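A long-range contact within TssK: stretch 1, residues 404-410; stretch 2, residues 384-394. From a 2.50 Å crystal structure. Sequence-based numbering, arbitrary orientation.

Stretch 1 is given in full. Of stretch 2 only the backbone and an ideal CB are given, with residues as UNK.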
# COMPACT_ATOMS: atom_id res chain seq x y z
N THR A 404 -23.46 1.98 -30.77
CA THR A 404 -23.13 1.91 -32.18
C THR A 404 -21.63 1.77 -32.29
O THR A 404 -20.89 2.36 -31.51
CB THR A 404 -23.61 3.14 -32.92
OG1 THR A 404 -25.02 3.23 -32.76
CG2 THR A 404 -23.32 3.05 -34.38
N TYR A 405 -21.20 0.98 -33.26
CA TYR A 405 -19.81 0.61 -33.41
C TYR A 405 -19.34 1.13 -34.75
O TYR A 405 -19.90 0.77 -35.79
CB TYR A 405 -19.64 -0.89 -33.30
CG TYR A 405 -19.92 -1.34 -31.92
CD1 TYR A 405 -21.22 -1.47 -31.46
CD2 TYR A 405 -18.88 -1.61 -31.05
CE1 TYR A 405 -21.47 -1.85 -30.19
CE2 TYR A 405 -19.13 -1.99 -29.77
CZ TYR A 405 -20.42 -2.11 -29.34
OH TYR A 405 -20.62 -2.51 -28.06
N PHE A 406 -18.33 1.97 -34.72
CA PHE A 406 -17.76 2.56 -35.91
C PHE A 406 -16.37 2.00 -36.09
O PHE A 406 -15.53 2.12 -35.19
CB PHE A 406 -17.71 4.08 -35.80
CG PHE A 406 -19.05 4.69 -35.64
CD1 PHE A 406 -19.81 5.01 -36.75
CD2 PHE A 406 -19.56 4.96 -34.40
CE1 PHE A 406 -21.04 5.57 -36.62
CE2 PHE A 406 -20.80 5.53 -34.26
CZ PHE A 406 -21.54 5.84 -35.38
N GLU A 407 -16.12 1.39 -37.23
CA GLU A 407 -14.75 1.03 -37.58
C GLU A 407 -14.08 2.24 -38.21
O GLU A 407 -14.71 3.02 -38.92
CB GLU A 407 -14.75 -0.16 -38.53
CG GLU A 407 -13.38 -0.72 -38.83
CD GLU A 407 -13.44 -2.19 -39.23
OE1 GLU A 407 -14.53 -2.64 -39.63
OE2 GLU A 407 -12.41 -2.88 -39.12
N LEU A 408 -12.79 2.41 -37.91
CA LEU A 408 -11.99 3.42 -38.57
C LEU A 408 -11.59 2.94 -39.96
O LEU A 408 -11.23 1.77 -40.14
CB LEU A 408 -10.75 3.75 -37.76
CG LEU A 408 -10.95 4.71 -36.59
CD1 LEU A 408 -11.74 4.08 -35.48
CD2 LEU A 408 -9.62 5.20 -36.08
N GLU A 409 -11.76 3.80 -40.94
CA GLU A 409 -11.46 3.43 -42.31
C GLU A 409 -9.99 3.53 -42.50
O GLU A 409 -9.40 4.55 -42.24
CB GLU A 409 -12.16 4.34 -43.29
CG GLU A 409 -13.65 4.46 -43.07
CD GLU A 409 -14.41 4.86 -44.31
OE1 GLU A 409 -13.95 5.76 -45.03
OE2 GLU A 409 -15.47 4.27 -44.58
N LYS A 410 -9.41 2.43 -42.93
CA LYS A 410 -8.00 2.40 -43.18
C LYS A 410 -7.81 2.71 -44.64
O LYS A 410 -8.67 2.46 -45.46
CB LYS A 410 -7.45 1.03 -42.85
CG LYS A 410 -7.95 0.48 -41.53
CD LYS A 410 -7.06 -0.63 -41.01
CE LYS A 410 -5.62 -0.19 -40.97
NZ LYS A 410 -4.89 -0.77 -39.82
N UNK A 384 -10.78 13.80 -41.49
CA UNK A 384 -9.89 13.01 -40.67
C UNK A 384 -10.06 11.56 -41.08
O UNK A 384 -10.59 11.26 -42.14
CB UNK A 384 -10.17 13.21 -39.18
N UNK A 385 -9.58 10.66 -40.26
CA UNK A 385 -9.77 9.25 -40.60
C UNK A 385 -11.26 8.93 -40.62
O UNK A 385 -12.02 9.39 -39.76
CB UNK A 385 -9.04 8.34 -39.61
N UNK A 386 -11.69 8.18 -41.63
CA UNK A 386 -13.10 7.89 -41.78
C UNK A 386 -13.59 6.87 -40.78
O UNK A 386 -12.87 5.98 -40.33
CB UNK A 386 -13.39 7.40 -43.20
N UNK A 387 -14.86 7.01 -40.43
CA UNK A 387 -15.55 6.12 -39.52
C UNK A 387 -16.66 5.42 -40.27
O UNK A 387 -17.53 6.07 -40.85
CB UNK A 387 -16.10 6.88 -38.31
N UNK A 388 -16.64 4.10 -40.26
CA UNK A 388 -17.62 3.29 -40.96
C UNK A 388 -18.47 2.59 -39.91
O UNK A 388 -17.94 1.94 -39.01
CB UNK A 388 -16.95 2.29 -41.90
N UNK A 389 -19.78 2.74 -40.03
CA UNK A 389 -20.70 2.02 -39.15
C UNK A 389 -20.55 0.52 -39.34
O UNK A 389 -20.39 0.03 -40.45
CB UNK A 389 -22.15 2.45 -39.41
N UNK A 390 -20.57 -0.19 -38.27
CA UNK A 390 -20.49 -1.63 -38.41
C UNK A 390 -21.86 -2.24 -38.18
O UNK A 390 -22.50 -1.95 -37.16
CB UNK A 390 -19.46 -2.22 -37.44
N UNK A 391 -22.34 -3.04 -39.07
CA UNK A 391 -23.70 -3.57 -38.92
C UNK A 391 -23.79 -4.70 -37.92
O UNK A 391 -24.85 -4.92 -37.32
CB UNK A 391 -24.23 -4.06 -40.27
N UNK A 392 -22.70 -5.45 -37.73
CA UNK A 392 -22.59 -6.36 -36.60
C UNK A 392 -21.36 -5.97 -35.80
O UNK A 392 -20.32 -5.63 -36.37
CB UNK A 392 -22.51 -7.82 -37.06
N UNK A 393 -21.49 -6.02 -34.53
CA UNK A 393 -20.39 -5.62 -33.69
C UNK A 393 -19.36 -6.72 -33.65
O UNK A 393 -19.71 -7.90 -33.76
CB UNK A 393 -20.87 -5.27 -32.28
N UNK A 394 -18.10 -6.37 -33.49
CA UNK A 394 -17.03 -7.37 -33.46
C UNK A 394 -17.25 -8.45 -32.41
O UNK A 394 -17.66 -8.19 -31.29
CB UNK A 394 -15.69 -6.68 -33.20

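Residues 404-408 form a strand, and the backbone at 387-389 pairs with it antiparallel, so the register of the bridges fixes which visible side chains each hidden one meets.

Position 384 has nothing of stretch 1 within 5.5 Å of its ideal CB, so the contact scarcely restricts it. Its phi/psi of -123/-164 is open to many residues; the deposited one is Gly384.

At 385 the ideal CB points toward stretch 1, 4.6 Å from Glu409 O and 4.8 Å from Leu408 CD2. An aliphatic side chain of medium size would suit, as might methionine. Ile385 is deposited: its CG2 lies 4.0 Å from Leu408 CB and 3.4 Å from Glu409 O, while the end of the side chain leads away.

Position 386 is the most restrictive. Its ideal CB would sit 2.5 Å from Glu409 OE1, a clash, so with the glutamate placed as it is only glycine fits, although phi/psi of -75/150 is available to any residue. Gly386 leaves that room free, and its O accepts a hydrogen bond from Glu409 N (2.5 Å, 169° at the hydrogen).

At 387, paired with Leu408 in a non-hydrogen-bonded bridge, the ideal CB is 4.1 Å from Phe406 CB, on the sheet face that carries Phe406 and Leu408. Leucine, isoleucine, valine or methionine would suit so apolar a setting. Leu387 places CD2 3.8 Å from Leu408 CG and keeps CB 4.1 Å from Phe406 CB.

The next side chain, at 388, emerges on the other face, with Glu407. Its ideal CB is 3.6 Å from Glu409 OE2, which favors a basic residue, lysine or arginine; a polar donor could also serve. Arg388 answers with a salt bridge, NH1 to Glu409 OE2 at 2.7 Å, the carboxylate oxygen lying over one face of the guanidinium. Its backbone is tied to Glu407 twice: Arg388 N to Glu407 O and Glu407 N to Arg388 O, both 2.6 Å, as expected of a hydrogen-bonded pair.

Position 389 returns to the face of Phe406, its bridge partner, with the ideal CB 4.3 Å from Phe406 CE1. Threonine, valine or isoleucine would suit the strand here. Thr389, chi1 m, brings OG1 to 3.3 Å from Phe406 CE1.

At 390 CA-to-CB points toward stretch 1, and the ideal CB is 3.4 Å from Tyr405 O. A long, flexible apolar chain could run past this backbone; leucine is another candidate. Met390 reaches Tyr405 CB with SD (4.2 Å) and Glu407 OE1 with CE (3.6 Å), while Met390 N donates to Tyr405 O at 2.7 Å.

Positions 391 and 392 point away and are unconstrained by stretch 1; they are Pro391 and Val392.

At 393 the ideal CB is 3.9 Å from Tyr405 CD1, so a small apolar residue suits. Ala393 makes a CH-pi contact: CB stands 4.0 Å from the Tyr405 ring centroid, 13° off its normal.

Position 394 points sideways, and several residues would do. Pro394 sets CD 4.3 Å from Tyr405 CD2.

Stretch 2 384-394: GIGLRTMPVAP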
# COMPACT_ATOMS: atom_id res chain seq x y z
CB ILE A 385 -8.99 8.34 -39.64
CG1 ILE A 385 -7.50 8.47 -39.89
CG2 ILE A 385 -9.39 6.91 -39.83
CD1 ILE A 385 -6.79 9.28 -38.87
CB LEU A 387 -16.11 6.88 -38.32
CG LEU A 387 -14.99 7.64 -37.61
CD1 LEU A 387 -15.50 8.75 -36.71
CD2 LEU A 387 -14.19 6.63 -36.84
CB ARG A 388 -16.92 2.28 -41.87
CG ARG A 388 -17.78 1.15 -42.38
CD ARG A 388 -16.95 0.23 -43.27
NE ARG A 388 -16.13 0.98 -44.22
CZ ARG A 388 -16.57 1.40 -45.40
NH1 ARG A 388 -15.77 2.09 -46.21
NH2 ARG A 388 -17.82 1.14 -45.77
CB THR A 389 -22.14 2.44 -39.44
OG1 THR A 389 -22.33 3.79 -39.03
CG2 THR A 389 -23.12 1.58 -38.71
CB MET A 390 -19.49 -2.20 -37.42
CG MET A 390 -18.14 -1.53 -37.46
SD MET A 390 -16.98 -2.27 -36.31
CE MET A 390 -16.65 -3.85 -37.05
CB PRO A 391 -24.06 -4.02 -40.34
CG PRO A 391 -23.01 -3.41 -41.22
CD PRO A 391 -21.78 -3.31 -40.40
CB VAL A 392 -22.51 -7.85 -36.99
CG1 VAL A 392 -23.51 -8.16 -38.01
CG2 VAL A 392 -21.12 -8.23 -37.45
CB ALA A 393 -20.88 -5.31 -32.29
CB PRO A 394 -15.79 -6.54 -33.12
CG PRO A 394 -16.14 -5.18 -33.42
CD PRO A 394 -17.59 -5.01 -33.27
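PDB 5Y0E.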